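Local coordinates for protein beta-lactamase (Chitinophaga pinensis, PDB 6N36) that probably hydrolyses the amide bond of beta-lactam rings, as a metallo-beta-lactamase-superfamily enzyme with two zinc ions in its active site, at residues T82-D87 / E107-L112; D87-M92 / S128-V133; S119-G124 / N190-S195; R155-H160 / A164-F169; P198-P201 / K205-A208. All coordinates share one frame; numbering follows the deposited sequence.

Contact 1: residues T82-D87 / E107-L112; sequences THAHYD and EKDAAL. With ZN (zinc ion), chain C; ZN (zinc ion), chain B.
The carboxylate of Asp-109 takes the backbone N-H of Ala-84 from above its plane, with the donor 44° out of it. This is the one hydrogen bond between 82-87 and 107-112. Ala-84 N lies 3.1 Å from Asp-109 OD2, and the N-H points at the oxygen with an angle of 150°. The same OD2 has a second partner, the hydroxyl of Thr-161. The imidazole of His-83 has waters 1 and 2 in plane at its edge, and His-83 NE2 binds a zinc ion at 2.2 Å. The rings of His-160 and His-88 meet it edge-to-face. With His-83 CG between the backbone N and the carbonyl carbon (chi1 68°), NE2 can reach the zinc ion while ND1 on the far side of the ring bonds to Asn-184. His-85 ND1 binds the same zinc ion. Asp-87 OD2 serves the other. Leu-112 adds the apolar part: its CD2 comes within 4.0 Å of Ala-84 CB. Ala-84 is the centre of an inverse gamma turn, held between two zinc ligands. The contact thus sets the buried zinc-binding turn before helix 86-89 against the start of helix 110-114, which follows strand 102-106.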
# COMPACT_ATOMS: atom_id res chain seq x y z
N THR A 82 -2.45 1.47 -1.29
CA THR A 82 -2.91 0.07 -1.20
C THR A 82 -4.28 -0.06 -0.53
O THR A 82 -5.04 -0.98 -0.87
CB THR A 82 -1.87 -0.82 -0.55
OG1 THR A 82 -1.54 -0.34 0.76
CG2 THR A 82 -0.62 -0.94 -1.39
N HIS A 83 -4.61 0.76 0.43
CA HIS A 83 -5.99 0.82 1.00
C HIS A 83 -6.14 2.07 1.83
O HIS A 83 -5.17 2.49 2.49
CB HIS A 83 -6.33 -0.45 1.81
CG HIS A 83 -5.60 -0.67 3.10
ND1 HIS A 83 -4.48 -1.45 3.21
CD2 HIS A 83 -5.93 -0.31 4.35
CE1 HIS A 83 -4.14 -1.55 4.50
NE2 HIS A 83 -5.01 -0.87 5.22
N ALA A 84 -7.37 2.57 1.97
CA ALA A 84 -7.60 3.88 2.62
C ALA A 84 -7.84 3.74 4.13
O ALA A 84 -8.96 4.06 4.60
CB ALA A 84 -8.73 4.59 1.94
N HIS A 85 -6.85 3.23 4.85
CA HIS A 85 -6.76 3.34 6.31
C HIS A 85 -5.76 4.43 6.68
O HIS A 85 -4.80 4.67 5.92
CB HIS A 85 -6.37 2.00 6.96
CG HIS A 85 -7.49 1.01 7.09
ND1 HIS A 85 -7.27 -0.36 7.31
CD2 HIS A 85 -8.82 1.17 7.02
CE1 HIS A 85 -8.43 -0.96 7.41
NE2 HIS A 85 -9.40 -0.05 7.26
N TYR A 86 -5.91 5.02 7.85
CA TYR A 86 -5.13 6.21 8.24
C TYR A 86 -3.62 5.94 8.32
O TYR A 86 -2.85 6.93 8.29
CB TYR A 86 -5.67 6.78 9.55
CG TYR A 86 -5.32 6.00 10.78
CD1 TYR A 86 -6.11 4.94 11.20
CD2 TYR A 86 -4.25 6.36 11.59
CE1 TYR A 86 -5.85 4.25 12.37
CE2 TYR A 86 -3.99 5.71 12.79
CZ TYR A 86 -4.80 4.66 13.18
OH TYR A 86 -4.55 3.97 14.32
N ASP A 87 -3.17 4.71 8.51
CA ASP A 87 -1.72 4.38 8.54
C ASP A 87 -1.11 4.35 7.14
O ASP A 87 0.13 4.29 7.02
CB ASP A 87 -1.44 3.10 9.34
CG ASP A 87 -2.17 1.87 8.85
OD1 ASP A 87 -3.31 2.03 8.27
OD2 ASP A 87 -1.63 0.73 9.08
N GLU A 107 -12.03 2.89 -7.36
CA GLU A 107 -13.41 3.41 -7.27
C GLU A 107 -14.05 2.96 -5.96
O GLU A 107 -14.80 3.74 -5.40
CB GLU A 107 -14.26 2.93 -8.45
CG GLU A 107 -14.07 1.45 -8.78
CD GLU A 107 -15.18 0.74 -9.53
OE1 GLU A 107 -15.23 -0.52 -9.45
OE2 GLU A 107 -15.96 1.43 -10.22
N LYS A 108 -13.72 1.75 -5.50
CA LYS A 108 -14.39 1.14 -4.32
C LYS A 108 -13.91 1.80 -3.01
O LYS A 108 -14.58 1.60 -2.01
CB LYS A 108 -14.18 -0.37 -4.33
CG LYS A 108 -14.80 -1.09 -5.52
CD LYS A 108 -14.44 -2.57 -5.59
CE LYS A 108 -15.13 -3.41 -4.54
NZ LYS A 108 -16.56 -3.68 -4.89
N ASP A 109 -12.76 2.52 -3.03
CA ASP A 109 -12.28 3.25 -1.81
C ASP A 109 -12.43 4.76 -1.99
O ASP A 109 -12.06 5.51 -1.07
CB ASP A 109 -10.84 2.91 -1.41
CG ASP A 109 -10.66 1.84 -0.31
OD1 ASP A 109 -11.71 1.34 0.22
OD2 ASP A 109 -9.48 1.53 0.01
N ALA A 110 -12.94 5.25 -3.11
CA ALA A 110 -12.97 6.70 -3.36
C ALA A 110 -13.80 7.44 -2.31
O ALA A 110 -13.37 8.51 -1.81
CB ALA A 110 -13.48 6.97 -4.75
N ALA A 111 -14.99 6.93 -1.96
CA ALA A 111 -15.84 7.62 -0.97
C ALA A 111 -15.17 7.62 0.40
O ALA A 111 -15.13 8.67 1.06
CB ALA A 111 -17.21 7.01 -0.91
N LEU A 112 -14.54 6.51 0.75
CA LEU A 112 -13.83 6.41 2.06
C LEU A 112 -12.69 7.42 2.11
O LEU A 112 -12.49 8.09 3.10
CB LEU A 112 -13.35 4.98 2.19
CG LEU A 112 -12.66 4.62 3.51
CD1 LEU A 112 -13.61 4.79 4.68
CD2 LEU A 112 -12.17 3.17 3.47
ZN ZN C . -5.47 -1.44 7.30
ZN ZN B . -2.06 -0.91 7.82
O HOH W 1 -4.49 -0.07 8.43
O HOH W 2 -3.27 -2.43 7.28
O HOH W 3 -5.76 -2.24 9.38

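Contact 2: residues D87-M92 / S128-V133; sequences DHVGAM and SMFLPV. With ZN (zinc ion), chain B.
Val-89 and Gly-90 follow directly on the HxHxDH zinc motif of the metallo-beta-lactamase fold, and both pack on Phe-130 of the loop between helix 110-114 and strand 137-139. The motif ends with Asp-87 and His-88. Asp-87 OD2 and His-88 NE2 bind one zinc ion, and His-226 and water 2 are its other ligands. At the very next residue the chain meets the loop. Val-89 CG2 sits over the centre of one face of the Phe-130 ring, 3.6 Å from the centroid and 2° off the ring normal. This is a CH-pi contact, and all six ring carbons lie at nearly equal distances from the methyl. Phe-130 CG stands between its backbone N and carbonyl carbon (chi1 55°), which turns this face to the valine. Beside it, Gly-90 CA lies 4.0 Å from Phe-130 CB. Further along, Met-92 CB meets Val-133 CG2 at 3.9 Å, and the two side chains cross at about a right angle. Leu-113 of helix 110-114 touches Val-89, Phe-130 and Val-133 alike. No direct hydrogen bond joins 87-92 to 128-133, but water does. Water 5 donates to Gly-90 O at 2.7 Å and accepts from Leu-131 N at 3.1 Å. Water 4 lies between Val-89 O and Leu-131 O, at 2.9 Å from Val-89 O. The chemistry is therefore apolar at the side chains and water-mediated at the backbones, and backbone polar groups beside the hydrophobic patch find partners without direct pairing.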
# COMPACT_ATOMS: atom_id res chain seq x y z
N ASP A 87 -3.17 4.71 8.51
CA ASP A 87 -1.72 4.38 8.54
C ASP A 87 -1.11 4.35 7.14
O ASP A 87 0.13 4.29 7.02
CB ASP A 87 -1.44 3.10 9.34
CG ASP A 87 -2.17 1.87 8.85
OD1 ASP A 87 -3.31 2.03 8.27
OD2 ASP A 87 -1.63 0.73 9.08
N HIS A 88 -1.90 4.39 6.06
CA HIS A 88 -1.41 4.38 4.67
C HIS A 88 -1.80 5.63 3.89
O HIS A 88 -1.22 5.85 2.80
CB HIS A 88 -1.87 3.12 3.91
CG HIS A 88 -1.53 1.90 4.71
ND1 HIS A 88 -0.21 1.50 4.94
CD2 HIS A 88 -2.33 1.09 5.43
CE1 HIS A 88 -0.26 0.45 5.78
NE2 HIS A 88 -1.56 0.17 6.05
N VAL A 89 -2.77 6.42 4.40
CA VAL A 89 -3.17 7.70 3.74
C VAL A 89 -3.19 8.87 4.72
O VAL A 89 -3.70 9.93 4.35
CB VAL A 89 -4.52 7.57 3.01
CG1 VAL A 89 -4.45 6.57 1.88
CG2 VAL A 89 -5.68 7.31 3.97
N GLY A 90 -2.62 8.72 5.91
CA GLY A 90 -2.71 9.77 6.95
C GLY A 90 -2.07 11.07 6.51
O GLY A 90 -2.50 12.12 7.02
N ALA A 91 -1.06 11.04 5.64
CA ALA A 91 -0.42 12.29 5.17
C ALA A 91 -0.76 12.55 3.70
O ALA A 91 -0.10 13.39 3.07
CB ALA A 91 1.08 12.23 5.37
N MET A 92 -1.72 11.84 3.12
CA MET A 92 -1.96 11.92 1.67
C MET A 92 -2.48 13.31 1.28
O MET A 92 -2.01 13.84 0.26
CB MET A 92 -2.95 10.83 1.24
CG MET A 92 -2.98 10.64 -0.23
SD MET A 92 -1.43 9.95 -0.94
CE MET A 92 -1.47 8.20 -0.51
N SER A 128 -13.55 11.69 11.36
CA SER A 128 -12.45 11.49 10.39
C SER A 128 -11.24 10.91 11.12
O SER A 128 -10.86 11.37 12.21
CB SER A 128 -12.11 12.74 9.65
OG SER A 128 -13.08 13.03 8.66
N MET A 129 -10.63 9.91 10.53
CA MET A 129 -9.34 9.41 11.04
C MET A 129 -8.21 10.06 10.23
O MET A 129 -7.09 9.97 10.70
CB MET A 129 -9.28 7.89 10.94
CG MET A 129 -10.27 7.22 11.89
SD MET A 129 -10.30 5.46 11.67
CE MET A 129 -11.47 5.44 10.31
N PHE A 130 -8.48 10.61 9.05
CA PHE A 130 -7.43 11.28 8.24
C PHE A 130 -8.05 12.40 7.42
O PHE A 130 -9.29 12.38 7.21
CB PHE A 130 -6.71 10.26 7.35
CG PHE A 130 -7.62 9.46 6.46
CD1 PHE A 130 -8.03 9.93 5.23
CD2 PHE A 130 -8.10 8.23 6.87
CE1 PHE A 130 -8.92 9.21 4.44
CE2 PHE A 130 -8.90 7.46 6.02
CZ PHE A 130 -9.36 7.98 4.83
N LEU A 131 -7.24 13.35 6.98
CA LEU A 131 -7.72 14.47 6.14
C LEU A 131 -8.17 13.88 4.82
O LEU A 131 -7.45 13.13 4.17
CB LEU A 131 -6.64 15.53 5.93
CG LEU A 131 -6.28 16.37 7.15
CD1 LEU A 131 -5.24 17.39 6.77
CD2 LEU A 131 -7.50 17.07 7.74
N PRO A 132 -9.35 14.25 4.34
CA PRO A 132 -9.88 13.68 3.13
C PRO A 132 -9.15 14.12 1.87
O PRO A 132 -8.48 15.18 1.82
CB PRO A 132 -11.33 14.14 3.03
CG PRO A 132 -11.53 15.04 4.17
CD PRO A 132 -10.29 15.16 5.01
N VAL A 133 -9.22 13.24 0.89
CA VAL A 133 -8.59 13.44 -0.43
C VAL A 133 -9.61 13.12 -1.52
O VAL A 133 -10.18 12.03 -1.52
CB VAL A 133 -7.32 12.60 -0.62
CG1 VAL A 133 -6.67 12.99 -1.93
CG2 VAL A 133 -6.36 12.66 0.58
ZN ZN B . -2.06 -0.91 7.82
O HOH W 4 -4.73 12.59 4.47
O HOH W 5 -4.53 13.13 8.51
O HOH W 2 -3.27 -2.43 7.28

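Contact 3: residues S119-G124 / N190-S195; sequences SDYVMG and NDTKLS
Tyr-121 and Val-122 reach across to Thr-192 from an Asx turn. Asp-120 OD1 accepts the backbone N-H of Val-122 and that of Met-123, at 3.0 Å from Val-122 N. One oxygen thus takes two N-H groups, from opposite faces of the carboxylate plane. Tyr-121 can be followed outward. Its CB lies beside Leu-199 CB. CG stands between the backbone N and the carbonyl carbon (chi1 75°), and this carries the ring over toward 190-195. One face of the ring is covered by the neighbouring Val-122, whose CG2 is 3.6 Å above the plane and offset toward the rim. CE1 meets the ring of Tyr-200, which packs edge-to-face with it. On the same side of the ring as Val-122 CG2, Thr-192 OG1 comes obliquely to within 3.6 Å of Tyr-121 CE2. At the tip, Tyr-121 OH bonds to the carbonyl of Gly-159. Val-122 uses both methyls: CG2 also touches Thr-192 OG1, and CG1 lies against Asp-191 CB at 3.9 Å. Val-203 of helix 203-215 touches both Tyr-121 and Thr-192. The contact thus joins two irregular loops near the zinc site, one after helix 110-114 and one before helix 203-215. No hydrogen bond links them directly. Water 6 spans the gap, donating to Tyr-121 OH at 3.0 Å and lying 2.8 Å from Thr-192 OG1.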
# COMPACT_ATOMS: atom_id res chain seq x y z
N SER A 119 -16.73 6.70 6.94
CA SER A 119 -17.57 5.57 6.45
C SER A 119 -16.88 4.20 6.61
O SER A 119 -17.43 3.23 6.11
CB SER A 119 -17.99 5.80 5.03
OG SER A 119 -16.90 6.00 4.14
N ASP A 120 -15.77 4.11 7.36
CA ASP A 120 -15.04 2.83 7.48
C ASP A 120 -15.93 1.76 8.10
O ASP A 120 -16.58 1.99 9.14
CB ASP A 120 -13.78 3.01 8.30
CG ASP A 120 -12.88 1.78 8.22
OD1 ASP A 120 -13.10 0.81 9.00
OD2 ASP A 120 -12.04 1.78 7.29
N TYR A 121 -15.98 0.57 7.51
CA TYR A 121 -16.96 -0.45 7.96
C TYR A 121 -16.65 -1.01 9.33
O TYR A 121 -17.56 -1.58 9.96
CB TYR A 121 -17.10 -1.57 6.93
CG TYR A 121 -15.99 -2.59 6.85
CD1 TYR A 121 -14.86 -2.41 6.08
CD2 TYR A 121 -16.12 -3.81 7.49
CE1 TYR A 121 -13.90 -3.40 5.94
CE2 TYR A 121 -15.16 -4.81 7.37
CZ TYR A 121 -14.04 -4.62 6.58
OH TYR A 121 -13.12 -5.64 6.45
N VAL A 122 -15.44 -0.81 9.85
CA VAL A 122 -15.06 -1.26 11.22
C VAL A 122 -14.94 -0.01 12.09
O VAL A 122 -15.61 0.05 13.13
CB VAL A 122 -13.76 -2.09 11.23
CG1 VAL A 122 -13.30 -2.44 12.67
CG2 VAL A 122 -13.83 -3.33 10.39
N MET A 123 -14.19 0.99 11.64
CA MET A 123 -13.71 2.09 12.51
C MET A 123 -14.51 3.35 12.29
O MET A 123 -14.11 4.38 12.91
CB MET A 123 -12.21 2.37 12.21
CG MET A 123 -11.32 1.21 12.56
SD MET A 123 -9.59 1.48 12.11
CE MET A 123 -9.69 1.34 10.34
N GLY A 124 -15.60 3.34 11.50
CA GLY A 124 -16.34 4.54 11.08
C GLY A 124 -17.37 5.06 12.12
O GLY A 124 -17.48 4.46 13.23
N ASN A 190 -10.28 -8.00 14.06
CA ASN A 190 -11.08 -8.74 15.05
C ASN A 190 -12.59 -8.46 14.90
O ASN A 190 -13.35 -9.39 15.10
CB ASN A 190 -10.59 -8.35 16.43
CG ASN A 190 -11.25 -9.13 17.54
OD1 ASN A 190 -11.47 -10.33 17.36
ND2 ASN A 190 -11.40 -8.53 18.73
N ASP A 191 -12.98 -7.21 14.65
CA ASP A 191 -14.42 -6.84 14.73
C ASP A 191 -15.13 -7.28 13.44
O ASP A 191 -16.37 -7.23 13.40
CB ASP A 191 -14.62 -5.34 14.95
CG ASP A 191 -14.21 -4.85 16.33
OD1 ASP A 191 -14.33 -5.63 17.28
OD2 ASP A 191 -13.72 -3.71 16.41
N THR A 192 -14.45 -7.86 12.49
CA THR A 192 -15.10 -8.20 11.17
C THR A 192 -15.85 -9.52 11.24
O THR A 192 -15.26 -10.56 11.56
CB THR A 192 -14.04 -8.22 10.07
OG1 THR A 192 -13.64 -6.85 9.96
CG2 THR A 192 -14.55 -8.68 8.71
N LYS A 193 -17.14 -9.49 10.88
CA LYS A 193 -18.02 -10.64 10.72
C LYS A 193 -18.07 -11.04 9.25
O LYS A 193 -18.57 -10.26 8.44
CB LYS A 193 -19.40 -10.27 11.28
CG LYS A 193 -20.47 -11.34 11.25
CD LYS A 193 -21.71 -10.86 12.05
CE LYS A 193 -22.93 -11.74 11.95
NZ LYS A 193 -24.19 -10.94 11.84
N LEU A 194 -17.44 -12.15 8.87
CA LEU A 194 -17.30 -12.52 7.44
C LEU A 194 -18.61 -12.89 6.77
O LEU A 194 -18.69 -12.81 5.53
CB LEU A 194 -16.31 -13.67 7.34
CG LEU A 194 -14.89 -13.26 7.67
CD1 LEU A 194 -14.03 -14.49 7.75
CD2 LEU A 194 -14.28 -12.29 6.65
N SER A 195 -19.68 -13.22 7.52
CA SER A 195 -21.00 -13.44 6.92
C SER A 195 -21.59 -12.11 6.40
O SER A 195 -22.57 -12.14 5.63
CB SER A 195 -21.95 -14.11 7.92
OG SER A 195 -22.05 -13.33 9.12
O HOH W 6 -11.21 -6.67 8.52

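Contact 4: residues R155-H160 / A164-F169; sequences RQHPGH and ANSFLF. With ZN (zinc ion), chain C.
Ser-166 OG is gripped by two nitrogens: the imidazole ND1 of His-157 across the contact and the backbone N of Asn-184. His-157 ND1 to Ser-166 OG is 2.7 Å, and the geometry allows either to be the donor. The hydroxyl lies at the edge of the imidazole, in its plane. Ser-166 OG stands beside its own backbone N (chi1 -58°), opposite the carbonyl carbon, where both partners can reach it. The carbonyl oxygen of Arg-155 lies over one face of the same ring, toward the rim. The bond from Ser-166 OG, with Thr-210 and Met-214 of helix 203-215 packed against His-157, should limit the ring's rotation. The backbones pair as antiparallel strands. Arg-155 and Ser-166 form a hydrogen-bonded pair, with Arg-155 N to Ser-166 O at 2.9 Å and Ser-166 N to Arg-155 O at 3.0 Å. Gln-156 and Asn-165 form the next, non-hydrogen-bonded pair. Beyond it, His-157 N donates to Ala-164 O at 2.8 Å. Arg-155 sends its guanidinium away to a salt bridge with Asp-141. Its CG lies 4.2 Å from Leu-168 CD1. After His-157 the strands part. Gly-159 has a positive phi of 136°, and the chain turns there to deliver His-160. His-160 NE2 binds zinc at 2.1 Å, alongside His-83 and His-85, while its ND1 bonds to Ser-187 O. A hairpin whose connecting loop carries the third histidine of this zinc site is characteristic of the metallo-beta-lactamase fold.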
# COMPACT_ATOMS: atom_id res chain seq x y z
N ARG A 155 -4.65 -4.26 -9.26
CA ARG A 155 -5.56 -5.41 -9.14
C ARG A 155 -6.41 -5.23 -7.90
O ARG A 155 -5.83 -4.97 -6.83
CB ARG A 155 -4.83 -6.75 -9.13
CG ARG A 155 -4.02 -7.06 -10.38
CD ARG A 155 -4.84 -7.12 -11.64
NE ARG A 155 -6.06 -7.89 -11.57
CZ ARG A 155 -6.19 -9.18 -11.89
NH1 ARG A 155 -5.13 -9.89 -12.26
NH2 ARG A 155 -7.36 -9.76 -11.73
N GLN A 156 -7.72 -5.36 -8.02
CA GLN A 156 -8.64 -5.20 -6.87
C GLN A 156 -8.53 -6.43 -5.97
O GLN A 156 -8.78 -7.56 -6.43
CB GLN A 156 -10.09 -4.93 -7.28
CG GLN A 156 -10.28 -3.61 -8.01
CD GLN A 156 -11.73 -3.45 -8.41
OE1 GLN A 156 -12.36 -4.43 -8.82
NE2 GLN A 156 -12.25 -2.23 -8.35
N HIS A 157 -8.19 -6.19 -4.70
CA HIS A 157 -7.99 -7.22 -3.67
C HIS A 157 -8.85 -6.84 -2.47
O HIS A 157 -8.32 -6.56 -1.41
CB HIS A 157 -6.50 -7.40 -3.40
CG HIS A 157 -5.81 -8.05 -4.53
ND1 HIS A 157 -4.46 -7.87 -4.77
CD2 HIS A 157 -6.26 -8.91 -5.49
CE1 HIS A 157 -4.14 -8.52 -5.85
NE2 HIS A 157 -5.20 -9.17 -6.34
N PRO A 158 -10.18 -6.78 -2.64
CA PRO A 158 -11.05 -6.22 -1.62
C PRO A 158 -11.11 -7.09 -0.35
O PRO A 158 -10.75 -8.30 -0.35
CB PRO A 158 -12.40 -6.18 -2.26
CG PRO A 158 -12.34 -7.30 -3.27
CD PRO A 158 -10.94 -7.18 -3.85
N GLY A 159 -11.57 -6.46 0.72
CA GLY A 159 -11.88 -7.11 2.00
C GLY A 159 -11.34 -6.27 3.14
O GLY A 159 -12.14 -5.71 3.91
N HIS A 160 -10.06 -6.14 3.23
CA HIS A 160 -9.44 -5.32 4.31
C HIS A 160 -10.04 -3.90 4.26
O HIS A 160 -10.43 -3.36 5.30
CB HIS A 160 -7.92 -5.34 4.12
CG HIS A 160 -7.25 -4.65 5.22
ND1 HIS A 160 -6.93 -5.29 6.40
CD2 HIS A 160 -6.86 -3.37 5.35
CE1 HIS A 160 -6.40 -4.41 7.21
NE2 HIS A 160 -6.34 -3.24 6.62
N ALA A 164 -9.36 -2.06 -1.26
CA ALA A 164 -7.99 -2.56 -1.12
C ALA A 164 -7.50 -3.15 -2.43
O ALA A 164 -8.29 -3.78 -3.24
CB ALA A 164 -7.84 -3.54 0.01
N ASN A 165 -6.24 -2.87 -2.75
CA ASN A 165 -5.70 -3.25 -4.06
C ASN A 165 -4.18 -3.42 -3.98
O ASN A 165 -3.50 -2.89 -3.05
CB ASN A 165 -6.13 -2.27 -5.13
CG ASN A 165 -5.87 -0.81 -4.87
OD1 ASN A 165 -6.50 0.01 -5.49
ND2 ASN A 165 -4.86 -0.43 -4.11
N SER A 166 -3.67 -4.19 -4.92
CA SER A 166 -2.21 -4.41 -5.09
C SER A 166 -1.80 -3.75 -6.41
O SER A 166 -2.69 -3.50 -7.29
CB SER A 166 -1.89 -5.89 -5.11
OG SER A 166 -2.33 -6.51 -3.90
N PHE A 167 -0.49 -3.61 -6.61
CA PHE A 167 0.08 -3.01 -7.82
C PHE A 167 1.18 -3.93 -8.35
O PHE A 167 2.01 -4.43 -7.58
CB PHE A 167 0.63 -1.60 -7.55
CG PHE A 167 -0.42 -0.66 -7.05
CD1 PHE A 167 -1.34 -0.10 -7.92
CD2 PHE A 167 -0.49 -0.33 -5.70
CE1 PHE A 167 -2.32 0.75 -7.46
CE2 PHE A 167 -1.47 0.53 -5.23
CZ PHE A 167 -2.38 1.09 -6.11
N LEU A 168 1.12 -4.18 -9.66
CA LEU A 168 2.13 -5.01 -10.37
C LEU A 168 2.80 -4.11 -11.40
O LEU A 168 2.09 -3.38 -12.16
CB LEU A 168 1.42 -6.15 -11.11
CG LEU A 168 1.02 -7.39 -10.33
CD1 LEU A 168 -0.03 -8.16 -11.17
CD2 LEU A 168 2.21 -8.33 -10.12
N PHE A 169 4.11 -4.22 -11.51
CA PHE A 169 4.87 -3.42 -12.49
C PHE A 169 6.23 -4.03 -12.70
O PHE A 169 6.87 -4.60 -11.78
CB PHE A 169 5.00 -1.94 -12.07
CG PHE A 169 5.48 -1.73 -10.65
CD1 PHE A 169 4.58 -1.79 -9.61
CD2 PHE A 169 6.81 -1.54 -10.35
CE1 PHE A 169 5.01 -1.62 -8.31
CE2 PHE A 169 7.25 -1.39 -9.05
CZ PHE A 169 6.34 -1.44 -8.03
ZN ZN C . -5.47 -1.44 7.30
O HOH W 2 -3.27 -2.43 7.28
O HOH W 1 -4.49 -0.07 8.43
O HOH W 3 -5.76 -2.24 9.38

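Contact 5: residues P198-P201 / K205-A208; sequences PLYP and KDYA
The irregular loop 198-201 leads within a few residues into helix 203-215, and Tyr-200 reaches forward from it to Asp-206 in the first turn of that helix. The two side chains meet at their polar ends. Tyr-200 OH donates to Asp-206 OD2 in a short hydrogen bond of 2.5 Å. The acceptor uses its anti lone pair, away from the other carboxylate oxygen. OD2 lies at the edge of the tyrosine ring, in its plane, while the ring and carboxylate planes are 59° apart. Tyr-200 CG is anti to the backbone N (chi1 -169°), and the ring reaches out to the helix. Asp-206 OD2 also lies 3.3 Å from Tyr-200 CE1, so it comes in beside the hydroxyl. The carboxylate would probably favour the protonated phenol. A second link is backbone to backbone: water 7 donates to Pro-201 O at 2.8 Å and accepts from Lys-205 N at 3.2 Å. Pro-158 touches both Tyr-200 and Asp-206, and Tyr-121 packs edge-to-face on Tyr-200. The pair therefore ties the loop before helix 203-215 to that helix, beside the loop that follows strand 150-156.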
# COMPACT_ATOMS: atom_id res chain seq x y z
N PRO A 198 -22.55 -4.65 8.54
CA PRO A 198 -23.63 -3.71 8.19
C PRO A 198 -23.25 -2.66 7.12
O PRO A 198 -24.08 -2.35 6.27
CB PRO A 198 -23.92 -3.07 9.55
CG PRO A 198 -23.73 -4.22 10.49
CD PRO A 198 -22.43 -4.83 10.02
N LEU A 199 -22.05 -2.08 7.18
CA LEU A 199 -21.61 -1.12 6.15
C LEU A 199 -20.79 -1.80 5.04
O LEU A 199 -20.28 -1.09 4.14
CB LEU A 199 -20.79 -0.03 6.83
CG LEU A 199 -21.54 0.82 7.84
CD1 LEU A 199 -20.64 1.96 8.30
CD2 LEU A 199 -22.84 1.38 7.28
N TYR A 200 -20.69 -3.15 5.04
CA TYR A 200 -19.98 -3.92 3.99
C TYR A 200 -20.53 -5.33 3.88
O TYR A 200 -19.92 -6.32 4.32
CB TYR A 200 -18.50 -3.86 4.29
CG TYR A 200 -17.56 -4.36 3.24
CD1 TYR A 200 -17.94 -4.65 1.94
CD2 TYR A 200 -16.24 -4.58 3.58
CE1 TYR A 200 -17.00 -5.12 1.03
CE2 TYR A 200 -15.30 -4.99 2.67
CZ TYR A 200 -15.69 -5.28 1.37
OH TYR A 200 -14.74 -5.70 0.46
N PRO A 201 -21.75 -5.51 3.36
CA PRO A 201 -22.36 -6.84 3.34
C PRO A 201 -21.55 -7.85 2.52
O PRO A 201 -21.65 -9.04 2.89
CB PRO A 201 -23.74 -6.61 2.72
CG PRO A 201 -24.02 -5.15 2.97
CD PRO A 201 -22.70 -4.45 2.99
N LYS A 205 -17.44 -12.43 0.96
CA LYS A 205 -17.35 -12.87 -0.44
C LYS A 205 -16.09 -12.24 -1.06
O LYS A 205 -15.37 -12.89 -1.85
CB LYS A 205 -18.61 -12.47 -1.19
CG LYS A 205 -19.85 -13.20 -0.69
CD LYS A 205 -21.11 -12.77 -1.44
CE LYS A 205 -22.30 -13.58 -1.03
NZ LYS A 205 -22.64 -13.31 0.39
N ASP A 206 -15.82 -10.97 -0.70
CA ASP A 206 -14.66 -10.23 -1.23
C ASP A 206 -13.37 -10.85 -0.71
O ASP A 206 -12.41 -11.01 -1.47
CB ASP A 206 -14.78 -8.75 -0.89
CG ASP A 206 -15.60 -7.96 -1.87
OD1 ASP A 206 -16.08 -8.53 -2.90
OD2 ASP A 206 -15.80 -6.71 -1.60
N TYR A 207 -13.27 -11.11 0.59
CA TYR A 207 -12.06 -11.74 1.13
C TYR A 207 -11.82 -13.09 0.47
O TYR A 207 -10.68 -13.38 0.12
CB TYR A 207 -12.16 -11.96 2.64
CG TYR A 207 -11.66 -10.83 3.50
CD1 TYR A 207 -10.30 -10.55 3.59
CD2 TYR A 207 -12.54 -10.04 4.21
CE1 TYR A 207 -9.84 -9.58 4.45
CE2 TYR A 207 -12.09 -9.07 5.08
CZ TYR A 207 -10.74 -8.80 5.18
OH TYR A 207 -10.32 -7.87 6.10
N ALA A 208 -12.86 -13.86 0.26
CA ALA A 208 -12.73 -15.19 -0.37
C ALA A 208 -12.16 -15.04 -1.78
O ALA A 208 -11.21 -15.76 -2.18
CB ALA A 208 -14.02 -15.93 -0.41
O HOH W 7 -19.99 -11.32 2.59

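In the fold
From the N terminus, contact 1 opens with the zinc-binding turn after strand 76-80 and closes at helix 110-114. Contact 2 starts at the shared Asp-87 and crosses contact 1 by closing later, at 128-133. Contact 3 opens at 119-124, before contact 2 has closed, so these also cross. It closes at 190-195, and the hairpin of contact 4 falls within that span. Contact 5 follows in series and closes a short loop into helix 203-215. Contact 1 lies by the seven-stranded sheet and contact 4 in the five-stranded one; a Thr-82 to Asn-165 backbone bond joins them. Contacts 1 and 4 share one zinc ion, contacts 1 and 2 the other. Tyr-121 touches contacts 4 and 5.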